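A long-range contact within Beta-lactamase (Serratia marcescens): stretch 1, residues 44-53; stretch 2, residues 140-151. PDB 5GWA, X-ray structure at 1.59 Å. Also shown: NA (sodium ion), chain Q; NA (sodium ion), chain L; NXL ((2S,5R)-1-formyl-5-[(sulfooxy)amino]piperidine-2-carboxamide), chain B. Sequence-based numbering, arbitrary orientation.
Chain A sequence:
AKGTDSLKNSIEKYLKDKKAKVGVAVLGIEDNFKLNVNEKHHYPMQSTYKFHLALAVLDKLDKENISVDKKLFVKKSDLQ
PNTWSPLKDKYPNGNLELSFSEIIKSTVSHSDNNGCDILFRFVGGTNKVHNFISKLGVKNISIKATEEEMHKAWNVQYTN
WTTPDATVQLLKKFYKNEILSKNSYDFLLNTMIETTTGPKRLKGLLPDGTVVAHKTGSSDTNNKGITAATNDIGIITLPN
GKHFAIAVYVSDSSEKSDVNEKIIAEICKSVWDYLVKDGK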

# COMPACT_ATOMS: atom_id res chain seq x y z
N PRO A 44 -13.08 -15.09 -0.20
CA PRO A 44 -11.75 -14.70 0.18
C PRO A 44 -11.79 -13.62 1.25
O PRO A 44 -12.53 -12.65 1.13
N MET A 45 -11.04 -13.85 2.32
CA MET A 45 -11.12 -12.98 3.50
C MET A 45 -10.38 -11.64 3.32
O MET A 45 -10.77 -10.63 3.95
N GLN A 46 -9.28 -11.65 2.57
CA GLN A 46 -8.26 -10.58 2.52
C GLN A 46 -8.01 -10.11 3.95
O GLN A 46 -7.87 -10.96 4.84
N SER A 47 -8.05 -8.81 4.20
CA SER A 47 -7.55 -8.30 5.48
C SER A 47 -8.44 -8.63 6.66
O SER A 47 -7.99 -8.46 7.80
N THR A 48 -9.64 -9.18 6.45
CA THR A 48 -10.50 -9.52 7.56
C THR A 48 -9.88 -10.60 8.44
O THR A 48 -10.13 -10.60 9.63
N TYR A 49 -8.94 -11.37 7.90
CA TYR A 49 -8.30 -12.38 8.72
C TYR A 49 -7.33 -11.87 9.73
O TYR A 49 -6.84 -12.65 10.58
N LYS A 50 -7.08 -10.57 9.73
CA LYS A 50 -6.23 -9.96 10.76
C LYS A 50 -6.96 -9.97 12.11
O LYS A 50 -6.32 -9.85 13.17
N PHE A 51 -8.28 -10.04 12.09
CA PHE A 51 -9.04 -10.28 13.34
C PHE A 51 -8.62 -11.60 13.96
O PHE A 51 -8.26 -11.67 15.15
N HIS A 52 -8.61 -12.63 13.14
CA HIS A 52 -8.34 -14.00 13.60
C HIS A 52 -6.90 -14.00 14.11
O HIS A 52 -6.58 -14.59 15.13
N LEU A 53 -6.01 -13.36 13.34
CA LEU A 53 -4.60 -13.27 13.74
C LEU A 53 -4.42 -12.60 15.11
O LEU A 53 -3.73 -13.13 15.99
N ASN A 140 -14.99 -24.11 8.92
CA ASN A 140 -15.20 -23.36 7.66
C ASN A 140 -14.46 -22.05 7.62
O ASN A 140 -14.89 -21.09 6.95
N ILE A 141 -13.27 -22.04 8.22
CA ILE A 141 -12.31 -20.97 8.03
C ILE A 141 -10.97 -21.60 7.66
O ILE A 141 -10.51 -22.53 8.35
N SER A 142 -10.32 -21.05 6.64
CA SER A 142 -9.03 -21.55 6.16
C SER A 142 -8.03 -20.41 6.17
O SER A 142 -8.22 -19.41 5.47
N ILE A 143 -6.96 -20.58 6.94
CA ILE A 143 -5.87 -19.59 6.99
C ILE A 143 -4.60 -20.26 6.52
O ILE A 143 -4.03 -21.14 7.22
N LYS A 144 -4.11 -19.79 5.37
CA LYS A 144 -3.04 -20.46 4.65
C LYS A 144 -1.89 -19.55 4.22
O LYS A 144 -0.84 -20.05 3.84
N ALA A 145 -2.16 -18.27 4.02
CA ALA A 145 -1.16 -17.43 3.34
C ALA A 145 -1.02 -16.10 4.05
O ALA A 145 -2.00 -15.48 4.42
N THR A 146 0.20 -15.64 4.14
CA THR A 146 0.50 -14.33 4.71
C THR A 146 0.18 -13.25 3.69
O THR A 146 -0.18 -13.55 2.55
N GLU A 147 0.29 -11.99 4.09
CA GLU A 147 0.07 -10.92 3.13
C GLU A 147 1.09 -10.94 2.02
O GLU A 147 0.73 -10.76 0.86
N GLU A 148 2.34 -11.17 2.37
CA GLU A 148 3.40 -11.24 1.34
C GLU A 148 3.10 -12.34 0.33
O GLU A 148 3.17 -12.12 -0.88
N GLU A 149 2.65 -13.48 0.85
CA GLU A 149 2.30 -14.59 -0.02
C GLU A 149 1.11 -14.28 -0.93
O GLU A 149 1.09 -14.63 -2.12
N MET A 150 0.12 -13.55 -0.43
CA MET A 150 -1.03 -13.18 -1.24
C MET A 150 -0.65 -12.21 -2.37
O MET A 150 -1.29 -12.16 -3.40
N HIS A 151 0.29 -11.33 -2.08
CA HIS A 151 0.68 -10.31 -3.07
C HIS A 151 1.53 -10.91 -4.19
O HIS A 151 1.78 -10.23 -5.20

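The strongest polar link between the two stretches is a hydrogen bond from Tyr49 OH to the backbone Ala145 O, 2.7 Å long. Tyr49 points toward the second stretch in the p rotamer (chi1 86°), which carries its ring across to the turn just before helix 147-151, and Ala145 O meets the ring at its edge, near the ring plane. Tyr49 OH also lies 3.4 Å from Glu147 N, but the angle is too poor for a hydrogen bond.

Glu147 supplies the charged partner. Its CA-to-CB bond runs sideways, yet chi1 and chi2 both in m bring the carboxylate nearer to the first stretch, where Glu147 OE2 forms a long salt bridge with Lys50 NZ at 3.9 Å. Lys50 reaches this position through an m rotamer at chi1 followed by an extended chain, t at chi2 through chi4, and Lys50 NZ also donates to Ser47 OG at 3.2 Å. That oxygen is covalently bonded to the bound NXL group, with Ser47 OG 1.4 Å from NXL CAN, as befits acylation of a beta-lactamase serine. Ser47 N makes a weak hydrogen bond of 2.7 Å to NXL OAC, while Glu147 OE1 approaches NXL O to 3.3 Å.

Water 1 extends the polar network. The oxygen of water 1 lies 2.7 Å from Gln46 OE1 and 2.8 Å from Glu147 OE1, spanning two oxygens that are themselves 4.4 Å apart. Gln46, with chi1 and chi2 in m, also donates from NE2 to water 2 (3.0 Å from Gln46 NE2 to the water O); this water and Met150 O, 2.7 Å from the ion, both bind the chain Q sodium.

Apolar packing continues from the Tyr49 ring, away from the NXL site. Near the hydroxyl end of that ring, Met150 points toward the first stretch with an m, t, m side chain, and its CE lies 3.9 Å from Tyr49 CZ and 3.8 Å from Gln46 OE1. Farther along, Ile143 (chi1 m, chi2 t) starts sideways but bends inward: its CG2 sits 4.1 Å from Tyr49 CD2, its CG1 3.9 Å from Met45 CE, and its CD1 3.8 Å from His52 CB. Met45, also m, t, m, points toward the second stretch and places CE 4.0 Å from Ile141 CG2 and 3.3 Å from the backbone Ser142 O. Ile141 (chi1 m, chi2 t) points back toward the first stretch, and its CD1 meets the edge of the His52 ring, 3.9 Å from His52 NE2. By contrast, Ser142 points its side chain away; its backbone oxygen is what touches Met45 CE.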

# COMPACT_ATOMS: atom_id res chain seq x y z
CB PRO A 44 -11.15 -14.19 -1.13
CG PRO A 44 -12.33 -13.76 -1.94
CD PRO A 44 -13.42 -14.70 -1.58
CB MET A 45 -10.57 -13.70 4.73
CG MET A 45 -11.47 -14.78 5.23
SD MET A 45 -10.98 -15.44 6.82
CE MET A 45 -9.62 -16.50 6.35
CB GLN A 46 -8.71 -9.48 1.62
CG GLN A 46 -8.49 -9.75 0.16
CD GLN A 46 -7.03 -9.73 -0.23
OE1 GLN A 46 -6.15 -9.45 0.59
NE2 GLN A 46 -6.75 -10.09 -1.50
CB SER A 47 -7.35 -6.79 5.47
OG SER A 47 -6.24 -6.37 4.66
CB THR A 48 -11.93 -9.93 7.16
OG1 THR A 48 -11.88 -11.14 6.40
CG2 THR A 48 -12.61 -8.80 6.37
CB TYR A 49 -7.77 -13.53 7.89
CG TYR A 49 -6.37 -13.37 7.29
CD1 TYR A 49 -5.83 -12.12 7.01
CD2 TYR A 49 -5.65 -14.51 6.88
CE1 TYR A 49 -4.58 -12.00 6.40
CE2 TYR A 49 -4.39 -14.39 6.31
CZ TYR A 49 -3.88 -13.13 6.02
OH TYR A 49 -2.64 -13.01 5.40
CB LYS A 50 -5.81 -8.55 10.36
CG LYS A 50 -4.88 -8.56 9.14
CD LYS A 50 -4.75 -7.18 8.51
CE LYS A 50 -3.96 -7.27 7.22
NZ LYS A 50 -3.74 -5.93 6.63
CB PHE A 51 -10.55 -10.23 13.04
CG PHE A 51 -11.41 -10.72 14.18
CD1 PHE A 51 -11.43 -10.01 15.37
CD2 PHE A 51 -12.19 -11.85 14.05
CE1 PHE A 51 -12.24 -10.42 16.42
CE2 PHE A 51 -12.96 -12.28 15.12
CZ PHE A 51 -12.99 -11.55 16.30
CB HIS A 52 -8.47 -14.97 12.43
CG HIS A 52 -9.79 -14.93 11.74
ND1 HIS A 52 -10.25 -13.80 11.10
CD2 HIS A 52 -10.70 -15.90 11.47
CE1 HIS A 52 -11.42 -14.06 10.55
NE2 HIS A 52 -11.71 -15.32 10.75
CB LEU A 53 -3.85 -12.50 12.65
CG LEU A 53 -2.43 -12.10 13.01
CD1 LEU A 53 -1.56 -13.30 13.30
CD2 LEU A 53 -1.83 -11.24 11.91
CB ASN A 140 -16.67 -23.15 7.35
CG ASN A 140 -17.31 -24.38 6.73
OD1 ASN A 140 -16.61 -25.23 6.17
ND2 ASN A 140 -18.57 -24.54 6.96
CB ILE A 141 -12.13 -20.12 9.31
CG1 ILE A 141 -13.47 -19.49 9.72
CG2 ILE A 141 -11.10 -19.00 9.09
CD1 ILE A 141 -13.50 -18.74 11.02
CB SER A 142 -9.17 -22.12 4.76
OG SER A 142 -7.90 -22.45 4.21
CB ILE A 143 -5.76 -18.96 8.39
CG1 ILE A 143 -7.06 -18.20 8.73
CG2 ILE A 143 -4.51 -18.08 8.53
CD1 ILE A 143 -7.24 -17.81 10.17
CB LYS A 144 -3.62 -21.16 3.45
CG LYS A 144 -4.60 -22.27 3.82
CD LYS A 144 -3.97 -23.45 4.48
CE LYS A 144 -5.07 -24.33 5.10
NZ LYS A 144 -4.51 -25.62 5.59
CB ALA A 145 -1.54 -17.16 1.91
CB THR A 146 1.99 -14.20 5.04
OG1 THR A 146 2.75 -14.34 3.83
CG2 THR A 146 2.45 -15.23 6.05
CB GLU A 147 0.04 -9.55 3.83
CG GLU A 147 -1.25 -9.33 4.61
CD GLU A 147 -2.46 -9.06 3.75
OE1 GLU A 147 -2.30 -8.74 2.55
OE2 GLU A 147 -3.62 -9.07 4.27
CB GLU A 148 4.72 -11.46 2.00
CG GLU A 148 5.88 -11.75 1.05
CD GLU A 148 7.19 -11.94 1.79
OE1 GLU A 148 7.17 -12.14 3.03
OE2 GLU A 148 8.25 -11.95 1.13
CB GLU A 149 2.06 -15.85 0.83
CG GLU A 149 3.30 -16.43 1.44
CD GLU A 149 3.05 -17.60 2.36
OE1 GLU A 149 2.04 -17.62 3.09
OE2 GLU A 149 3.99 -18.42 2.53
CB MET A 150 -2.14 -12.56 -0.37
CG MET A 150 -2.93 -13.59 0.41
SD MET A 150 -4.49 -12.93 1.01
CE MET A 150 -3.87 -11.93 2.34
CB HIS A 151 1.45 -9.17 -2.37
CG HIS A 151 0.58 -8.23 -1.61
ND1 HIS A 151 -0.13 -8.61 -0.48
CD2 HIS A 151 0.29 -6.92 -1.82
CE1 HIS A 151 -0.83 -7.57 -0.04
NE2 HIS A 151 -0.60 -6.54 -0.84
NA NA Q . -3.81 -13.09 -3.95
NA NA L . -19.91 -22.32 8.42
OAC NXL B . -7.58 -6.51 2.82
CAN NXL B . -6.60 -5.98 3.35
N NXL B . -5.77 -5.25 2.75
CAJ NXL B . -4.83 -4.43 3.49
CA NXL B . -5.84 -5.10 1.31
C NXL B . -4.69 -5.65 0.55
O NXL B . -3.68 -6.06 1.11
NAA NXL B . -4.78 -5.53 -0.78
CB NXL B . -6.04 -3.65 0.98
CAH NXL B . -5.09 -2.74 1.73
CAO NXL B . -5.15 -2.97 3.23
NAK NXL B . -6.39 -2.56 3.92
OAL NXL B . -7.48 -2.48 3.18
SAR NXL B . -8.80 -2.60 3.95
OAD NXL B . -9.19 -1.25 4.16
OAE NXL B . -9.89 -3.18 3.26
OAG NXL B . -8.46 -3.69 5.13
O HOH W 1 -3.46 -9.23 0.10
O HOH W 2 -4.51 -10.48 -3.38
O HOH W 3 -18.74 -22.45 10.88